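Local structure of group II chitinase (Ostrinia furnacalis, 6JAV) at residues A[27-33]-A[68-72]; A[129-135]-A[176-181]; A[211-215]-A[330-334]. The protein probably hydrolyses chitin as an endochitinase of a moth, this chain being a glycosyl hydrolase family 18 catalytic domain of a larger chitin-binding protein, here bound to an inhibitor. All coordinates share one frame; numbering follows the deposited sequence.

Contact 1 of 3, residues A[27-33]-A[68-72]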
# COMPACT_ATOMS: atom_id res chain seq x y z
N SER A 27 -1.50 -16.60 7.48
CA SER A 27 -0.15 -17.03 7.85
C SER A 27 0.75 -16.98 6.63
O SER A 27 0.25 -16.95 5.50
CB SER A 27 -0.19 -18.49 8.33
OG SER A 27 -1.03 -18.64 9.47
N PRO A 28 2.07 -17.05 6.80
CA PRO A 28 2.97 -17.07 5.62
C PRO A 28 2.64 -18.11 4.57
O PRO A 28 2.75 -17.83 3.36
CB PRO A 28 4.36 -17.30 6.23
CG PRO A 28 4.26 -16.64 7.61
CD PRO A 28 2.82 -16.92 8.07
N GLU A 29 2.21 -19.31 4.97
CA GLU A 29 1.94 -20.34 3.99
C GLU A 29 0.64 -20.10 3.22
O GLU A 29 0.39 -20.83 2.26
CB GLU A 29 1.94 -21.72 4.65
CG GLU A 29 3.34 -22.13 5.16
CD GLU A 29 3.78 -21.38 6.43
OE1 GLU A 29 2.89 -20.89 7.19
OE2 GLU A 29 5.01 -21.27 6.64
N ASP A 30 -0.16 -19.11 3.61
CA ASP A 30 -1.32 -18.74 2.80
C ASP A 30 -0.96 -17.93 1.56
O ASP A 30 -1.83 -17.72 0.71
CB ASP A 30 -2.32 -17.94 3.62
CG ASP A 30 -2.98 -18.76 4.70
OD1 ASP A 30 -3.45 -19.88 4.38
OD2 ASP A 30 -3.02 -18.32 5.87
N ILE A 31 0.29 -17.46 1.46
CA ILE A 31 0.71 -16.71 0.28
C ILE A 31 0.62 -17.62 -0.94
O ILE A 31 1.12 -18.76 -0.93
CB ILE A 31 2.13 -16.17 0.47
CG1 ILE A 31 2.20 -15.16 1.62
CG2 ILE A 31 2.64 -15.54 -0.83
CD1 ILE A 31 3.65 -14.81 1.98
N ASP A 32 -0.03 -17.14 -1.99
CA ASP A 32 -0.12 -17.85 -3.25
C ASP A 32 1.01 -17.39 -4.16
O ASP A 32 0.97 -16.25 -4.66
CB ASP A 32 -1.46 -17.57 -3.91
CG ASP A 32 -1.68 -18.40 -5.17
OD1 ASP A 32 -0.69 -18.84 -5.82
OD2 ASP A 32 -2.87 -18.60 -5.51
N PRO A 33 2.03 -18.22 -4.40
CA PRO A 33 3.21 -17.77 -5.17
C PRO A 33 2.96 -17.56 -6.65
O PRO A 33 3.85 -17.05 -7.34
CB PRO A 33 4.24 -18.89 -4.93
CG PRO A 33 3.41 -20.11 -4.72
CD PRO A 33 2.14 -19.62 -3.98
N ARG A 68 9.77 -17.85 7.04
CA ARG A 68 8.67 -18.47 6.32
C ARG A 68 8.17 -17.60 5.17
O ARG A 68 7.47 -18.13 4.29
CB ARG A 68 7.55 -18.80 7.30
CG ARG A 68 7.92 -20.03 8.19
CD ARG A 68 7.12 -19.98 9.46
NE ARG A 68 5.70 -20.16 9.20
CZ ARG A 68 4.76 -20.13 10.15
NH1 ARG A 68 5.09 -19.91 11.42
NH2 ARG A 68 3.50 -20.34 9.82
N VAL A 69 8.42 -16.28 5.17
CA VAL A 69 8.10 -15.49 3.98
C VAL A 69 9.28 -15.46 3.00
O VAL A 69 9.08 -15.53 1.77
CB VAL A 69 7.65 -14.08 4.43
CG1 VAL A 69 7.32 -13.19 3.22
CG2 VAL A 69 6.38 -14.21 5.29
N VAL A 70 10.51 -15.40 3.53
CA VAL A 70 11.70 -15.51 2.67
C VAL A 70 11.72 -16.85 1.92
O VAL A 70 12.34 -16.95 0.86
CB VAL A 70 12.95 -15.22 3.54
CG1 VAL A 70 14.23 -15.62 2.82
CG2 VAL A 70 12.98 -13.73 3.90
N GLU A 71 11.03 -17.87 2.44
CA GLU A 71 10.79 -19.12 1.72
C GLU A 71 10.40 -18.90 0.27
O GLU A 71 10.78 -19.69 -0.62
CB GLU A 71 9.64 -19.86 2.42
CG GLU A 71 8.83 -20.83 1.54
CD GLU A 71 9.60 -22.12 1.40
OE1 GLU A 71 10.60 -22.25 2.15
OE2 GLU A 71 9.23 -22.96 0.53
N TYR A 72 9.63 -17.85 -0.01
CA TYR A 72 9.09 -17.67 -1.35
C TYR A 72 10.13 -17.30 -2.39
O TYR A 72 9.83 -17.37 -3.60
CB TYR A 72 7.88 -16.72 -1.33
CG TYR A 72 6.70 -17.42 -0.70
CD1 TYR A 72 5.86 -18.22 -1.46
CD2 TYR A 72 6.47 -17.35 0.67
CE1 TYR A 72 4.80 -18.92 -0.88
CE2 TYR A 72 5.41 -18.05 1.26
CZ TYR A 72 4.59 -18.83 0.48
OH TYR A 72 3.56 -19.49 1.09
O HOH W 1 6.95 -20.76 4.42
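Y72 points its hydroxyl at the 3-10 turn of residues 28-30, where OH donates a hydrogen bond to P28 O (2.9 Å), approaching 26° out of the carbonyl plane. I31 N bonds to the same oxygen from the opposite face, so the carbonyl is held from both sides. The tyrosine ring carries I31 CG2 over its centre, a CH-pi contact of 4.0 Å to the centroid, and P33 CB at its edge; E71 CG lies toward the rim of the other face. Both segments belong to the outer layer of the family's TIM barrel: the loop between strands 8-14 and 38-46 rests on helix 65-70, and V69 meets P28 with CG2 and I31 with CG1, and also touches Y13 and I39. R68, bent at chi3 (66°), brings its guanidinium side-on to E29. NE bonds to E29 OE2 (2.9 Å) and NH2 to E29 OE1 (2.8 Å, 177° at the hydrogen), with the two flat groups nearly coplanar. A water donates to both E29 OE2 and R68 O, while R68 NH1 turns to N63 O. P28 packs its CB against R68 CB (3.7 Å) and sets its CD over one face of the guanidinium.

Contact 2 of 3, residues A[129-135]-A[176-181]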
# COMPACT_ATOMS: atom_id res chain seq x y z
N TYR A 129 5.21 10.45 6.55
CA TYR A 129 5.97 10.68 5.32
C TYR A 129 7.07 11.68 5.70
O TYR A 129 6.93 12.38 6.70
CB TYR A 129 5.08 11.34 4.24
CG TYR A 129 3.97 10.43 3.80
CD1 TYR A 129 4.22 9.39 2.90
CD2 TYR A 129 2.71 10.56 4.35
CE1 TYR A 129 3.23 8.52 2.53
CE2 TYR A 129 1.68 9.68 3.97
CZ TYR A 129 1.97 8.68 3.04
OH TYR A 129 0.99 7.79 2.63
N PRO A 130 8.15 11.74 4.91
CA PRO A 130 9.15 12.80 5.13
C PRO A 130 8.44 14.15 5.13
O PRO A 130 7.58 14.40 4.28
CB PRO A 130 10.09 12.66 3.93
CG PRO A 130 9.91 11.24 3.44
CD PRO A 130 8.46 10.90 3.74
N LYS A 131 8.79 15.01 6.11
CA LYS A 131 8.22 16.35 6.30
C LYS A 131 6.79 16.29 6.83
O LYS A 131 6.49 16.82 7.91
CB LYS A 131 8.29 17.16 5.00
CG LYS A 131 8.63 18.62 5.17
CD LYS A 131 7.43 19.43 5.51
CE LYS A 131 7.82 20.92 5.62
NZ LYS A 131 6.95 21.62 6.58
N CYS A 132 5.90 15.63 6.09
CA CYS A 132 4.49 15.56 6.47
C CYS A 132 4.23 14.29 7.27
O CYS A 132 3.67 13.30 6.77
CB CYS A 132 3.63 15.61 5.22
SG CYS A 132 4.10 16.98 4.11
N TRP A 133 4.63 14.33 8.55
CA TRP A 133 4.51 13.17 9.43
C TRP A 133 3.04 12.82 9.58
O TRP A 133 2.24 13.66 9.99
CB TRP A 133 5.10 13.47 10.81
CG TRP A 133 6.52 13.98 10.81
CD1 TRP A 133 7.42 13.98 9.78
CD2 TRP A 133 7.17 14.58 11.92
NE1 TRP A 133 8.62 14.55 10.20
CE2 TRP A 133 8.47 14.93 11.51
CE3 TRP A 133 6.78 14.85 13.24
CZ2 TRP A 133 9.39 15.55 12.37
CZ3 TRP A 133 7.68 15.46 14.08
CH2 TRP A 133 8.97 15.80 13.65
N GLN A 134 2.68 11.59 9.22
CA GLN A 134 1.27 11.19 9.18
C GLN A 134 0.39 12.23 8.46
O GLN A 134 -0.71 12.57 8.92
CB GLN A 134 0.73 10.82 10.57
CG GLN A 134 1.31 9.47 11.05
CD GLN A 134 0.68 8.98 12.34
OE1 GLN A 134 0.09 9.77 13.10
NE2 GLN A 134 0.78 7.68 12.60
N VAL A 135 0.89 12.72 7.33
CA VAL A 135 0.21 13.63 6.40
C VAL A 135 0.17 15.07 6.88
O VAL A 135 -0.27 15.96 6.15
CB VAL A 135 -1.16 13.12 5.89
CG1 VAL A 135 -1.60 13.87 4.62
CG2 VAL A 135 -1.10 11.61 5.55
N VAL A 176 2.17 16.49 -0.22
CA VAL A 176 3.17 15.66 0.44
C VAL A 176 4.31 15.34 -0.50
O VAL A 176 5.48 15.35 -0.10
CB VAL A 176 2.51 14.38 0.99
CG1 VAL A 176 3.56 13.48 1.62
CG2 VAL A 176 1.43 14.75 2.01
N ILE A 177 4.00 15.01 -1.75
CA ILE A 177 5.04 14.75 -2.74
C ILE A 177 5.97 15.95 -2.85
O ILE A 177 7.20 15.82 -2.83
CB ILE A 177 4.41 14.39 -4.10
CG1 ILE A 177 3.60 13.07 -4.03
CG2 ILE A 177 5.47 14.31 -5.18
CD1 ILE A 177 2.60 12.95 -5.20
N ASP A 178 5.37 17.14 -2.97
CA ASP A 178 6.16 18.36 -3.13
C ASP A 178 7.04 18.61 -1.91
O ASP A 178 8.18 19.07 -2.04
CB ASP A 178 5.21 19.55 -3.32
CG ASP A 178 4.59 19.62 -4.71
OD1 ASP A 178 5.06 18.92 -5.65
OD2 ASP A 178 3.63 20.44 -4.86
N ALA A 179 6.52 18.32 -0.71
CA ALA A 179 7.24 18.66 0.52
C ALA A 179 8.29 17.63 0.90
O ALA A 179 9.32 18.01 1.48
CB ALA A 179 6.27 18.79 1.69
N GLY A 180 8.07 16.35 0.61
CA GLY A 180 8.88 15.33 1.23
C GLY A 180 9.87 14.64 0.33
O GLY A 180 10.79 14.00 0.84
N TYR A 181 9.70 14.71 -1.00
CA TYR A 181 10.46 13.85 -1.89
C TYR A 181 11.32 14.64 -2.86
O TYR A 181 10.80 15.46 -3.62
CB TYR A 181 9.53 12.94 -2.69
CG TYR A 181 8.69 12.02 -1.83
CD1 TYR A 181 9.27 11.09 -0.96
CD2 TYR A 181 7.32 12.03 -1.94
CE1 TYR A 181 8.46 10.24 -0.18
CE2 TYR A 181 6.53 11.20 -1.18
CZ TYR A 181 7.10 10.31 -0.30
OH TYR A 181 6.25 9.50 0.42
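P130 O is met from two directions: C132 N of its own turn reaches it in a weak bond of 2.8 Å, and G180 CA comes from the helix with a CA-H...O contact of 3.4 Å. G180, with no side chain, brings the two backbones together here, its CA 4.7 Å from P130 CA. P130 CB in turn lies against G180 O (3.4 Å). No hydrogen bond crosses between the segments; most of the rest is apolar. V176 divides its methyls between partners: CG1 touches Y129 CB at 3.7 Å, the two side chains crossing at about a right angle, while CG2 meets C132 CB and V135 CG1. This split follows from chi1 (177°), which sets CG1 anti to the backbone N and CG2 anti to the carbonyl carbon. The loop follows barrel strand 122-126 and the DGxDxDxE signature of family 18, and a cis peptide precedes Y129; helix 174-180 comes after the next strand, 165-170, so the contact joins successive strand-to-helix connections of the TIM barrel. C132, centre of an inverse gamma turn, sets its SG 3.7 Å from A179 CB, and the same sulfur is tied to C137 in a disulfide. K131, bent at chi2 (-83°), lays CD against A179 CB (4.0 Å), and NZ runs on to the carbonyls of C137 and G140. Just past the helix, Y181 holds CE1 near P130 CD, and its OH, hydrogen-bonded to S171 N, lies obliquely against Y129 CD1 at 3.2 Å.

Contact 3 of 3, residues A[211-215]-A[330-334]. With NAG (2-acetamido-2-deoxy-beta-D-glucopyranose), chain C.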
# COMPACT_ATOMS: atom_id res chain seq x y z
N VAL A 211 -12.28 5.54 -1.59
CA VAL A 211 -10.91 5.21 -1.16
C VAL A 211 -9.86 5.47 -2.25
O VAL A 211 -8.72 5.84 -1.95
CB VAL A 211 -10.86 3.77 -0.60
CG1 VAL A 211 -11.27 2.73 -1.63
CG2 VAL A 211 -9.45 3.47 -0.02
N ALA A 212 -10.19 5.21 -3.52
CA ALA A 212 -9.16 5.14 -4.56
C ALA A 212 -9.72 5.46 -5.95
O ALA A 212 -9.71 4.62 -6.85
CB ALA A 212 -8.45 3.78 -4.53
N PRO A 213 -10.16 6.70 -6.18
CA PRO A 213 -10.62 7.06 -7.53
C PRO A 213 -9.49 6.98 -8.54
O PRO A 213 -8.34 7.32 -8.23
CB PRO A 213 -11.08 8.51 -7.38
CG PRO A 213 -10.83 8.93 -6.02
CD PRO A 213 -10.08 7.85 -5.27
N LEU A 214 -9.83 6.53 -9.76
CA LEU A 214 -8.89 6.50 -10.87
C LEU A 214 -8.83 7.84 -11.60
O LEU A 214 -7.75 8.36 -11.86
CB LEU A 214 -9.27 5.39 -11.84
CG LEU A 214 -8.43 5.31 -13.11
CD1 LEU A 214 -6.93 5.15 -12.82
CD2 LEU A 214 -8.95 4.18 -13.97
N TYR A 215 -9.99 8.43 -11.90
CA TYR A 215 -10.08 9.67 -12.66
C TYR A 215 -10.88 10.71 -11.88
O TYR A 215 -11.71 10.38 -11.02
CB TYR A 215 -10.77 9.44 -14.01
CG TYR A 215 -9.97 8.59 -14.98
CD1 TYR A 215 -8.71 8.99 -15.39
CD2 TYR A 215 -10.47 7.40 -15.49
CE1 TYR A 215 -7.97 8.23 -16.27
CE2 TYR A 215 -9.73 6.63 -16.38
CZ TYR A 215 -8.47 7.07 -16.76
OH TYR A 215 -7.71 6.35 -17.65
N LYS A 330 -9.98 -2.06 -15.11
CA LYS A 330 -9.76 -0.74 -15.69
C LYS A 330 -8.42 -0.15 -15.22
O LYS A 330 -7.65 0.40 -16.02
CB LYS A 330 -10.92 0.18 -15.30
CG LYS A 330 -10.86 1.58 -15.86
CD LYS A 330 -11.55 1.67 -17.21
CE LYS A 330 -11.54 3.09 -17.74
NZ LYS A 330 -12.47 3.99 -17.04
N LYS A 331 -8.15 -0.25 -13.92
CA LYS A 331 -6.89 0.25 -13.39
C LYS A 331 -5.68 -0.46 -13.99
O LYS A 331 -4.66 0.18 -14.27
CB LYS A 331 -6.88 0.15 -11.86
CG LYS A 331 -7.79 1.16 -11.20
CD LYS A 331 -7.73 1.05 -9.68
CE LYS A 331 -8.52 2.17 -9.03
NZ LYS A 331 -8.37 2.19 -7.55
N VAL A 332 -5.76 -1.78 -14.18
CA VAL A 332 -4.63 -2.50 -14.78
C VAL A 332 -4.46 -2.14 -16.26
O VAL A 332 -3.34 -2.04 -16.76
CB VAL A 332 -4.72 -4.02 -14.52
CG1 VAL A 332 -3.57 -4.74 -15.18
CG2 VAL A 332 -4.71 -4.30 -13.00
N ASN A 333 -5.56 -1.93 -16.99
CA ASN A 333 -5.42 -1.43 -18.36
C ASN A 333 -4.75 -0.06 -18.37
O ASN A 333 -3.95 0.24 -19.27
CB ASN A 333 -6.78 -1.40 -19.04
CG ASN A 333 -7.16 -2.75 -19.61
OD1 ASN A 333 -8.15 -3.35 -19.21
ND2 ASN A 333 -6.35 -3.25 -20.54
N PHE A 334 -5.03 0.77 -17.35
CA PHE A 334 -4.36 2.06 -17.21
C PHE A 334 -2.85 1.88 -16.99
O PHE A 334 -2.03 2.54 -17.64
CB PHE A 334 -5.02 2.82 -16.06
CG PHE A 334 -4.34 4.08 -15.64
CD1 PHE A 334 -4.64 5.28 -16.28
CD2 PHE A 334 -3.45 4.11 -14.56
CE1 PHE A 334 -4.04 6.48 -15.87
CE2 PHE A 334 -2.85 5.31 -14.16
CZ PHE A 334 -3.15 6.50 -14.82
C1 NAG C . -5.26 12.16 -16.59
C2 NAG C . -6.40 12.91 -17.27
C3 NAG C . -5.86 13.82 -18.38
C4 NAG C . -4.75 14.72 -17.85
C5 NAG C . -3.68 13.88 -17.16
C6 NAG C . -2.59 14.72 -16.51
C7 NAG C . -8.70 12.03 -17.50
C8 NAG C . -9.13 13.18 -16.65
N2 NAG C . -7.39 11.97 -17.79
O3 NAG C . -6.93 14.64 -18.85
O4 NAG C . -4.16 15.48 -18.89
O5 NAG C . -4.29 13.10 -16.12
O6 NAG C . -2.98 15.34 -15.29
O7 NAG C . -9.49 11.22 -17.94
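The F334 ring has L214 CD1 over the centre of one face, a CH-pi contact of 4.0 Å to the centroid and 12° off the normal, and Y215 OH comes obliquely to F334 CD1 (3.5 Å). The Y215 ring has L214 CG above one face, offset toward the rim, and K330 NZ at its edge, 3.9 Å from Y215 CE2. One leucine thus serves both rings, and its other methyl, CD2, rests on K330 CG (3.7 Å). K330, bent at chi2 (90°) and chi4, leads its ammonium past the tyrosine to Q307 O. K331 runs roughly at a right angle to K330: extended beyond CG, it carries NZ to A212 O (2.9 Å), meeting a lone pair in the carbonyl plane. A salt bridge to D323 is the second tie on this nitrogen, so the buried ammonium is probably balanced by the carboxylate, with the carbonyl as a further acceptor. F334 and K331 also lean on M246 of strand 244-257. N228, beside both Y215 and F334, is N-glycosylated, and O7 of its sugar, NAG, lies 3.5 Å from Y215 CD1, oblique to the ring. Here helix 325-337 of the TIM barrel packs on the loop before helix 227-236, next to an N-linked glycosylation site.

How the contacts relate
The three contacts follow one another along the chain and are spread round one TIM barrel without touching. Contacts 1 and 2 lie on opposite sides of the chain's centre, their own centres about 32 Å apart; contacts 2 and 3 are nearer, about 23 Å between centres and about 11 Å between nearest atoms. Contact 2 borders the inhibitor: the V135 side chain is about 4 Å from it, and Q134 hydrogen-bonds through NE2 to O of W86, a pocket residue. In contact 3 the A212 side chain is about 12 Å from the inhibitor, though neighbouring V211 touches D199 of the pocket. Contact 1 lies on the loop, between strands 8-14 and 38-46, that also carries the pocket residues W16 and R20.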